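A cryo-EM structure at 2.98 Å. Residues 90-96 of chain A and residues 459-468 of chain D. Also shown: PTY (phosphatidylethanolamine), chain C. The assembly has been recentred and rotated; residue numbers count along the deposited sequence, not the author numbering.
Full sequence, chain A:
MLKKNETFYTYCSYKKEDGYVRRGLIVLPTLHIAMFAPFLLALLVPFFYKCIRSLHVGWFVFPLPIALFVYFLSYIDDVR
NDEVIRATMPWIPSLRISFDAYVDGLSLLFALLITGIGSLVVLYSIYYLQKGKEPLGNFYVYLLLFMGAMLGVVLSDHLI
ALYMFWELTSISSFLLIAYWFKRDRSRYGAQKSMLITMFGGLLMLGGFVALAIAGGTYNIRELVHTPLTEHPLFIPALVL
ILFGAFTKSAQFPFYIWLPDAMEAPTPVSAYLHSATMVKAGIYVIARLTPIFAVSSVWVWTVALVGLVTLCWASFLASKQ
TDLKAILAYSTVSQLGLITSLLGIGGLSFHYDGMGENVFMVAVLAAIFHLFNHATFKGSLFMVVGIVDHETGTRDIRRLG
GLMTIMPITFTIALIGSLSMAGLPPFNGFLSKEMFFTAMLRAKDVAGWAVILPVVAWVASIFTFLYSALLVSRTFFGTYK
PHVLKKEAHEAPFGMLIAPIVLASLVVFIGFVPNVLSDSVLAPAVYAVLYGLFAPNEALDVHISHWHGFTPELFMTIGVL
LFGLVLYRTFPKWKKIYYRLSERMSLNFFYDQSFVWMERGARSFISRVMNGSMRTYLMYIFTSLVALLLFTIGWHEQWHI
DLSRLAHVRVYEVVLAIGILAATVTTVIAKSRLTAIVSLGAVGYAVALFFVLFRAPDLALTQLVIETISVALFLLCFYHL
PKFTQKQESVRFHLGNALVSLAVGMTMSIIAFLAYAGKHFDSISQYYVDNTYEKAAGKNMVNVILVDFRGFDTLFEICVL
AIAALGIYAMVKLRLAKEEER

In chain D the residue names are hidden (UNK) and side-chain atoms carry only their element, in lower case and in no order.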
ATOM      1  N   PRO A  90      40.962  62.200  51.696  1.00 63.76           N
ATOM      2  CA  PRO A  90      41.301  60.890  51.116  1.00 70.71           C
ATOM      3  C   PRO A  90      40.820  60.764  49.680  1.00 42.01           C
ATOM      4  O   PRO A  90      39.766  61.286  49.321  1.00 29.96           O
ATOM      5  CB  PRO A  90      40.575  59.903  52.035  1.00 73.14           C
ATOM      6  CG  PRO A  90      39.420  60.673  52.556  1.00 48.32           C
ATOM      7  CD  PRO A  90      39.891  62.093  52.701  1.00 52.22           C
ATOM      8  N   TRP A  91      41.613  60.089  48.844  1.00 45.93           N
ATOM      9  CA  TRP A  91      41.248  59.964  47.441  1.00 38.80           C
ATOM     10  C   TRP A  91      41.050  58.520  47.018  1.00 40.85           C
ATOM     11  O   TRP A  91      40.046  58.202  46.375  1.00 41.95           O
ATOM     12  CB  TRP A  91      42.305  60.644  46.568  1.00 39.70           C
ATOM     13  CG  TRP A  91      42.008  60.576  45.122  1.00 56.20           C
ATOM     14  CD1 TRP A  91      40.838  60.905  44.524  1.00 63.22           C
ATOM     15  CD2 TRP A  91      42.919  60.250  44.071  1.00 66.88           C
ATOM     16  NE1 TRP A  91      40.940  60.755  43.167  1.00 69.39           N
ATOM     17  CE2 TRP A  91      42.214  60.359  42.862  1.00 69.04           C
ATOM     18  CE3 TRP A  91      44.259  59.862  44.036  1.00 71.58           C
ATOM     19  CZ2 TRP A  91      42.798  60.091  41.631  1.00 66.67           C
ATOM     20  CZ3 TRP A  91      44.837  59.593  42.812  1.00 67.79           C
ATOM     21  CH2 TRP A  91      44.108  59.710  41.627  1.00 66.51           C
ATOM     22  N   ILE A  92      41.987  57.634  47.345  1.00 41.66           N
ATOM     23  CA  ILE A  92      41.793  56.196  47.193  1.00 34.79           C
ATOM     24  C   ILE A  92      42.177  55.572  48.528  1.00 37.98           C
ATOM     25  O   ILE A  92      43.346  55.218  48.723  1.00 58.54           O
ATOM     26  CB  ILE A  92      42.639  55.613  46.050  1.00 41.37           C
ATOM     27  CG1 ILE A  92      42.398  56.342  44.736  1.00 40.29           C
ATOM     28  CG2 ILE A  92      42.263  54.176  45.811  1.00 48.37           C
ATOM     29  CD1 ILE A  92      43.420  56.031  43.699  1.00 36.86           C
ATOM     30  N   PRO A  93      41.250  55.447  49.481  1.00 36.08           N
ATOM     31  CA  PRO A  93      41.638  55.007  50.832  1.00 50.55           C
ATOM     32  C   PRO A  93      42.037  53.542  50.940  1.00 65.84           C
ATOM     33  O   PRO A  93      42.714  53.178  51.909  1.00 59.34           O
ATOM     34  CB  PRO A  93      40.384  55.295  51.665  1.00 48.02           C
ATOM     35  CG  PRO A  93      39.657  56.338  50.898  1.00 47.49           C
ATOM     36  CD  PRO A  93      39.896  56.019  49.463  1.00 31.40           C
ATOM     37  N   SER A  94      41.644  52.689  49.996  1.00 68.49           N
ATOM     38  CA  SER A  94      42.038  51.286  50.066  1.00 60.22           C
ATOM     39  C   SER A  94      43.414  51.043  49.459  1.00 57.87           C
ATOM     40  O   SER A  94      44.121  50.130  49.894  1.00 62.92           O
ATOM     41  CB  SER A  94      40.988  50.416  49.387  1.00 64.07           C
ATOM     42  OG  SER A  94      40.863  50.767  48.026  1.00 65.33           O
ATOM     43  N   LEU A  95      43.811  51.832  48.459  1.00 56.52           N
ATOM     44  CA  LEU A  95      45.205  51.868  48.035  1.00 53.89           C
ATOM     45  C   LEU A  95      46.039  52.832  48.856  1.00 62.27           C
ATOM     46  O   LEU A  95      47.202  53.057  48.499  1.00 70.02           O
ATOM     47  CB  LEU A  95      45.330  52.249  46.563  1.00 52.06           C
ATOM     48  CG  LEU A  95      44.885  51.207  45.552  1.00 63.37           C
ATOM     49  CD1 LEU A  95      45.019  51.758  44.160  1.00 65.04           C
ATOM     50  CD2 LEU A  95      45.712  49.954  45.718  1.00 64.42           C
ATOM     51  N   ARG A  96      45.444  53.428  49.897  1.00 64.65           N
ATOM     52  CA  ARG A  96      46.132  54.224  50.913  1.00 59.93           C
ATOM     53  C   ARG A  96      46.751  55.478  50.287  1.00 48.63           C
ATOM     54  O   ARG A  96      47.944  55.754  50.415  1.00 47.84           O
ATOM     55  CB  ARG A  96      47.152  53.351  51.657  1.00 54.50           C
ATOM     56  CG  ARG A  96      47.650  53.841  52.988  1.00 74.64           C
ATOM     57  CD  ARG A  96      48.443  52.740  53.672  1.00 84.19           C
ATOM     58  NE  ARG A  96      49.643  52.352  52.932  1.00100.17           N
ATOM     59  CZ  ARG A  96      49.815  51.165  52.359  1.00108.83           C
ATOM     60  NH1 ARG A  96      48.860  50.250  52.428  1.00112.39           N
ATOM     61  NH2 ARG A  96      50.938  50.895  51.709  1.00110.52           N
TER
ATOM     62  N   UNK D 459      36.909  57.475  34.750  1.00 38.77           N
ATOM     63  CA  UNK D 459      37.636  56.298  35.205  1.00 48.07           C
ATOM     64  C   UNK D 459      38.880  56.690  35.982  1.00 45.21           C
ATOM     65  O   UNK D 459      39.189  56.085  37.012  1.00 45.36           O
ATOM     66  c   UNK D 459      38.801  51.938  35.194  1.00 69.56           C
ATOM     67  c   UNK D 459      40.105  54.067  34.045  1.00 66.70           C
ATOM     68  c   UNK D 459      37.997  55.434  33.999  1.00 65.33           C
ATOM     69  c   UNK D 459      40.141  51.862  34.906  1.00 65.13           C
ATOM     70  o   UNK D 459      40.827  50.716  35.194  1.00 64.28           O
ATOM     71  c   UNK D 459      40.798  52.922  34.339  1.00 63.76           C
ATOM     72  c   UNK D 459      38.753  54.176  34.328  1.00 71.78           C
ATOM     73  c   UNK D 459      38.113  53.090  34.901  1.00 74.31           C
ATOM     74  N   UNK D 460      39.600  57.705  35.503  1.00 46.79           N
ATOM     75  CA  UNK D 460      40.776  58.172  36.215  1.00 39.02           C
ATOM     76  C   UNK D 460      40.462  58.841  37.537  1.00 40.43           C
ATOM     77  O   UNK D 460      41.230  58.713  38.494  1.00 40.41           O
ATOM     78  N   UNK D 461      39.341  59.561  37.612  1.00 42.17           N
ATOM     79  CA  UNK D 461      38.935  60.166  38.878  1.00 40.94           C
ATOM     80  C   UNK D 461      38.458  59.095  39.853  1.00 45.54           C
ATOM     81  O   UNK D 461      38.903  59.037  41.004  1.00 45.44           O
ATOM     82  c   UNK D 461      37.411  61.818  39.969  1.00 32.18           C
ATOM     83  c   UNK D 461      38.338  62.330  37.718  1.00 47.88           C
ATOM     84  c   UNK D 461      37.845  61.226  38.652  1.00 37.64           C
ATOM     85  c   UNK D 461      39.531  63.077  38.219  1.00 58.15           C
ATOM     86  N   UNK D 462      37.544  58.240  39.412  1.00 36.28           N
ATOM     87  CA  UNK D 462      36.907  57.298  40.305  1.00 25.50           C
ATOM     88  C   UNK D 462      37.528  55.923  40.378  1.00 36.66           C
ATOM     89  O   UNK D 462      36.896  54.939  39.993  1.00 44.21           O
ATOM     90  N   UNK D 463      38.763  55.833  40.875  1.00 37.23           N
ATOM     91  CA  UNK D 463      39.398  54.534  41.067  1.00 35.95           C
ATOM     92  C   UNK D 463      38.778  53.806  42.254  1.00 30.99           C
ATOM     93  O   UNK D 463      38.694  52.574  42.261  1.00 36.52           O
ATOM     94  c   UNK D 463      41.663  53.438  41.523  1.00 58.59           C
ATOM     95  c   UNK D 463      41.413  54.421  38.748  1.00 56.27           C
ATOM     96  c   UNK D 463      40.922  54.732  41.217  1.00 59.73           C
ATOM     97  c   UNK D 463      41.512  55.332  39.943  1.00 61.21           C
ATOM     98  N   UNK D 464      38.285  54.543  43.248  1.00 65.24           N
ATOM     99  CA  UNK D 464      37.738  53.912  44.447  1.00 56.34           C
ATOM    100  C   UNK D 464      36.404  53.221  44.172  1.00 54.35           C
ATOM    101  O   UNK D 464      36.067  52.237  44.838  1.00 54.58           O
ATOM    102  c   UNK D 464      37.609  54.960  45.557  1.00 62.35           C
ATOM    103  c   UNK D 464      38.058  53.494  47.581  1.00 82.61           C
ATOM    104  o   UNK D 464      37.580  52.684  48.401  1.00 86.90           O
ATOM    105  c   UNK D 464      37.110  54.464  46.906  1.00 73.68           C
ATOM    106  o   UNK D 464      39.274  53.539  47.311  1.00 78.77           O
ATOM    107  N   UNK D 465      35.648  53.696  43.181  1.00 62.09           N
ATOM    108  CA  UNK D 465      34.452  52.976  42.755  1.00 51.69           C
ATOM    109  C   UNK D 465      34.817  51.695  42.018  1.00 46.03           C
ATOM    110  O   UNK D 465      34.335  50.611  42.359  1.00 38.98           O
ATOM    111  c   UNK D 465      30.047  51.989  40.371  1.00 69.11           C
ATOM    112  c   UNK D 465      32.341  53.208  41.348  1.00 77.15           C
ATOM    113  c   UNK D 465      31.280  52.921  42.191  1.00 77.91           C
ATOM    114  c   UNK D 465      33.585  53.877  41.874  1.00 56.73           C
ATOM    115  c   UNK D 465      32.227  52.886  40.004  1.00 80.97           C
ATOM    116  c   UNK D 465      30.140  52.307  41.708  1.00 62.63           C
ATOM    117  c   UNK D 465      31.090  52.278  39.517  1.00 73.18           C
ATOM    118  N   UNK D 466      35.699  51.800  41.019  1.00 43.99           N
ATOM    119  CA  UNK D 466      36.006  50.682  40.129  1.00 41.93           C
ATOM    120  C   UNK D 466      37.042  49.733  40.714  1.00 34.14           C
ATOM    121  O   UNK D 466      37.390  48.734  40.076  1.00 48.65           O
ATOM    122  c   UNK D 466      36.196  50.334  37.597  1.00 79.84           C
ATOM    123  c   UNK D 466      36.426  51.287  38.769  1.00 50.80           C
ATOM    124  c   UNK D 466      37.837  51.809  38.809  1.00 49.65           C
ATOM    125  N   UNK D 467      37.523  49.982  41.919  1.00 43.93           N
ATOM    126  CA  UNK D 467      38.537  49.087  42.468  1.00 39.10           C
ATOM    127  C   UNK D 467      38.028  47.761  43.055  1.00 42.63           C
ATOM    128  O   UNK D 467      38.660  46.746  42.751  1.00 50.93           O
ATOM    129  c   UNK D 467      40.575  48.958  43.983  1.00 46.73           C
ATOM    130  n   UNK D 467      43.394  47.067  46.794  1.00 36.43           N
ATOM    131  c   UNK D 467      41.416  49.607  45.035  1.00 39.65           C
ATOM    132  c   UNK D 467      42.369  47.835  46.459  1.00 39.65           C
ATOM    133  c   UNK D 467      39.401  49.808  43.509  1.00 44.01           C
ATOM    134  n   UNK D 467      42.488  48.719  45.476  1.00 42.82           N
ATOM    135  n   UNK D 467      41.223  47.715  47.109  1.00 37.04           N
ATOM    136  N   UNK D 468      36.953  47.673  43.874  1.00 44.56           N
ATOM    137  CA  UNK D 468      36.616  46.359  44.479  1.00 50.45           C
ATOM    138  C   UNK D 468      36.224  45.261  43.492  1.00 49.66           C
ATOM    139  O   UNK D 468      36.408  44.074  43.811  1.00 51.19           O
ATOM    140  c   UNK D 468      35.620  48.094  45.728  1.00 39.15           C
ATOM    141  c   UNK D 468      36.103  48.720  44.477  1.00 37.92           C
ATOM    142  c   UNK D 468      35.454  46.691  45.420  1.00 39.14           C
TER
HETATM  143  C1  PTY C 503      32.777  56.351  39.231  1.00105.16           C
HETATM  144  C2  PTY C 503      36.197  59.922  46.143  1.00131.41           C
HETATM  145  C3  PTY C 503      35.803  59.930  44.644  1.00137.67           C
HETATM  146  O4  PTY C 503      32.867  56.610  37.811  1.00 93.44           O
HETATM  147  C5  PTY C 503      32.898  57.463  41.503  1.00135.72           C
HETATM  148  C6  PTY C 503      33.190  57.569  40.023  1.00123.99           C
HETATM  149  O7  PTY C 503      32.710  58.832  39.436  1.00122.60           O
HETATM  150  C8  PTY C 503      31.395  59.145  39.341  1.00122.56           C
HETATM  151  O10 PTY C 503      30.489  58.454  39.726  1.00124.20           O
HETATM  152  C11 PTY C 503      31.207  60.491  38.697  1.00124.12           C
HETATM  153  C12 PTY C 503      32.057  60.723  37.453  1.00112.98           C
HETATM  154  C13 PTY C 503      33.351  61.475  37.738  1.00117.40           C
HETATM  155  C14 PTY C 503      33.406  62.877  37.167  1.00127.54           C
HETATM  156  C15 PTY C 503      33.402  62.927  35.653  1.00127.13           C
HETATM  157  C16 PTY C 503      34.004  64.207  35.113  1.00131.61           C
HETATM  158  C17 PTY C 503      34.062  64.304  33.599  1.00134.47           C
HETATM  159  C18 PTY C 503      34.940  65.448  33.133  1.00142.81           C
HETATM  160  C19 PTY C 503      34.970  65.668  31.633  1.00146.22           C
HETATM  161  C20 PTY C 503      36.011  66.692  31.211  1.00147.16           C
HETATM  162  C21 PTY C 503      35.829  67.223  29.800  1.00144.89           C
HETATM  163  C22 PTY C 503      35.986  66.178  28.708  1.00135.01           C
HETATM  164  C23 PTY C 503      35.405  66.623  27.382  1.00132.16           C
HETATM  165  C24 PTY C 503      33.917  66.931  27.456  1.00128.00           C
HETATM  166  C25 PTY C 503      33.363  67.615  26.217  1.00128.29           C
HETATM  167  C26 PTY C 503      31.855  67.796  26.225  1.00127.17           C
HETATM  168  C27 PTY C 503      31.340  68.624  25.060  1.00131.57           C
HETATM  169  C28 PTY C 503      29.834  68.749  24.988  1.00129.85           C
HETATM  170  C29 PTY C 503      29.363  69.501  23.763  1.00127.85           C
HETATM  171  C30 PTY C 503      33.126  55.562  37.026  1.00 83.32           C
HETATM  172  C31 PTY C 503      32.879  55.892  35.581  1.00102.51           C
HETATM  173  O30 PTY C 503      33.470  54.489  37.441  1.00 72.19           O
HETATM  174  C32 PTY C 503      34.044  55.602  34.645  1.00108.19           C
HETATM  175  C33 PTY C 503      34.221  54.133  34.286  1.00100.60           C
HETATM  176  C34 PTY C 503      33.531  53.708  33.000  1.00 91.93           C
HETATM  177  C35 PTY C 503      33.819  52.266  32.599  1.00105.01           C
HETATM  178  C36 PTY C 503      34.669  52.107  31.343  1.00113.01           C
HETATM  179  C37 PTY C 503      36.091  52.637  31.461  1.00 96.90           C
HETATM  180  P1  PTY C 503      33.860  58.260  43.861  1.00167.74           P
HETATM  181  O11 PTY C 503      35.349  58.596  44.308  1.00146.45           O
HETATM  182  O12 PTY C 503      33.536  56.879  44.411  1.00156.76           O
HETATM  183  O13 PTY C 503      32.921  59.328  44.261  1.00175.66           O
HETATM  184  O14 PTY C 503      33.937  58.116  42.261  1.00146.89           O
HETATM  185  N1  PTY C 503      35.605  58.757  46.798  1.00132.81           N

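Position 459 carries one carbon leading to a six-carbon ring that bears a single oxygen. It lies beyond reach of chain A; its backbone N approaches C32 of the lipid PTY at 3.4 Å. A hydroxylated aromatic ring is tyrosine, Y459(D), whose hydroxyl is hydrogen-bonded elsewhere in the structure, so a polar group is satisfied in a buried setting.

Position 460 has no side-chain atoms. Its backbone is what meets chain A: O of position 460 lies 3.8 Å from CZ2 of W91(A), set obliquely to the indole ring. This is glycine, G460(D), and the contact, made by the backbone O, needs no side chain.

Position 461 has four carbons, forked at the first, with one arm two carbons long. Its CA-to-CB bond points away from chain A, and the close approach belongs to the backbone, with O of position 461 at 3.4 Å from NE1 of W91(A). That is isoleucine, I461(D), whose apolar side chain leaves the carbonyl to meet the tryptophan. O of I461(D) also accepts a weak hydrogen bond from the backbone N of position 463, at 3.2 Å.

Position 462 again shows no side chain: glycine, G462(D). Here the helix is interrupted, and the residue serves as the N-cap position of the next helical segment. Its CA lies 3.6 Å from O14 of PTY, and an ideal CB would fall 2.3 Å from the lipid's C6, a clash. The bare backbone lets the lipid pack close.

Position 463 repeats the four-carbon pattern forked at the first atom, with one longer arm. Its CB lies 3.8 Å from CD1 of I92(A). This is isoleucine, I463(D), an apolar side chain suited to a buried place against another isoleucine.

Position 464 has three carbons in a row, the third carrying two oxygens, and its CA-to-CB bond points toward chain A. One carboxylate oxygen of position 464 accepts a hydrogen bond from OG of S94(A) at 3.3 Å and lies 3.3 Å from CD of P93(A) and 3.4 Å from CG2 of I92(A). This is glutamate, E464(D), and the oxygen is OE1. The chain is long enough to carry an acceptor to the serine.

Position 465 has one carbon and an unsubstituted six-carbon ring, out of reach of chain A: phenylalanine, F465(D). Its CD2 approaches O30 of PTY at 3.3 Å, and the ring gives a broad apolar surface beside the lipid.

Position 466 has one carbon carrying two others, the compact fork of valine, V466(D). It does not touch chain A; small and apolar, it suits a buried site.

Position 467 extends through three carbons and a nitrogen to a carbon bearing two more nitrogens. The nitrogen within the chain of position 467 lies 3.5 Å from CG of L95(A), and one terminal nitrogen 3.2 Å from OG of S94(A), while O of S94(A) lies over one face of the planar end. This is arginine, R467(D), the nitrogens being NE and NH1; its extended chain gives the reach.

Position 468 closes three carbons onto its backbone N, giving proline, P468(D). Lacking an N-H, it cannot donate to the preceding turn, and the helix kinks here.

The contact thus combines tryptophan beside helical carbonyls, an isoleucine pair, and a polar end where S94(A) donates to E464(D) near R467(D).

Chain D 459-468: YGIGIEFVRP
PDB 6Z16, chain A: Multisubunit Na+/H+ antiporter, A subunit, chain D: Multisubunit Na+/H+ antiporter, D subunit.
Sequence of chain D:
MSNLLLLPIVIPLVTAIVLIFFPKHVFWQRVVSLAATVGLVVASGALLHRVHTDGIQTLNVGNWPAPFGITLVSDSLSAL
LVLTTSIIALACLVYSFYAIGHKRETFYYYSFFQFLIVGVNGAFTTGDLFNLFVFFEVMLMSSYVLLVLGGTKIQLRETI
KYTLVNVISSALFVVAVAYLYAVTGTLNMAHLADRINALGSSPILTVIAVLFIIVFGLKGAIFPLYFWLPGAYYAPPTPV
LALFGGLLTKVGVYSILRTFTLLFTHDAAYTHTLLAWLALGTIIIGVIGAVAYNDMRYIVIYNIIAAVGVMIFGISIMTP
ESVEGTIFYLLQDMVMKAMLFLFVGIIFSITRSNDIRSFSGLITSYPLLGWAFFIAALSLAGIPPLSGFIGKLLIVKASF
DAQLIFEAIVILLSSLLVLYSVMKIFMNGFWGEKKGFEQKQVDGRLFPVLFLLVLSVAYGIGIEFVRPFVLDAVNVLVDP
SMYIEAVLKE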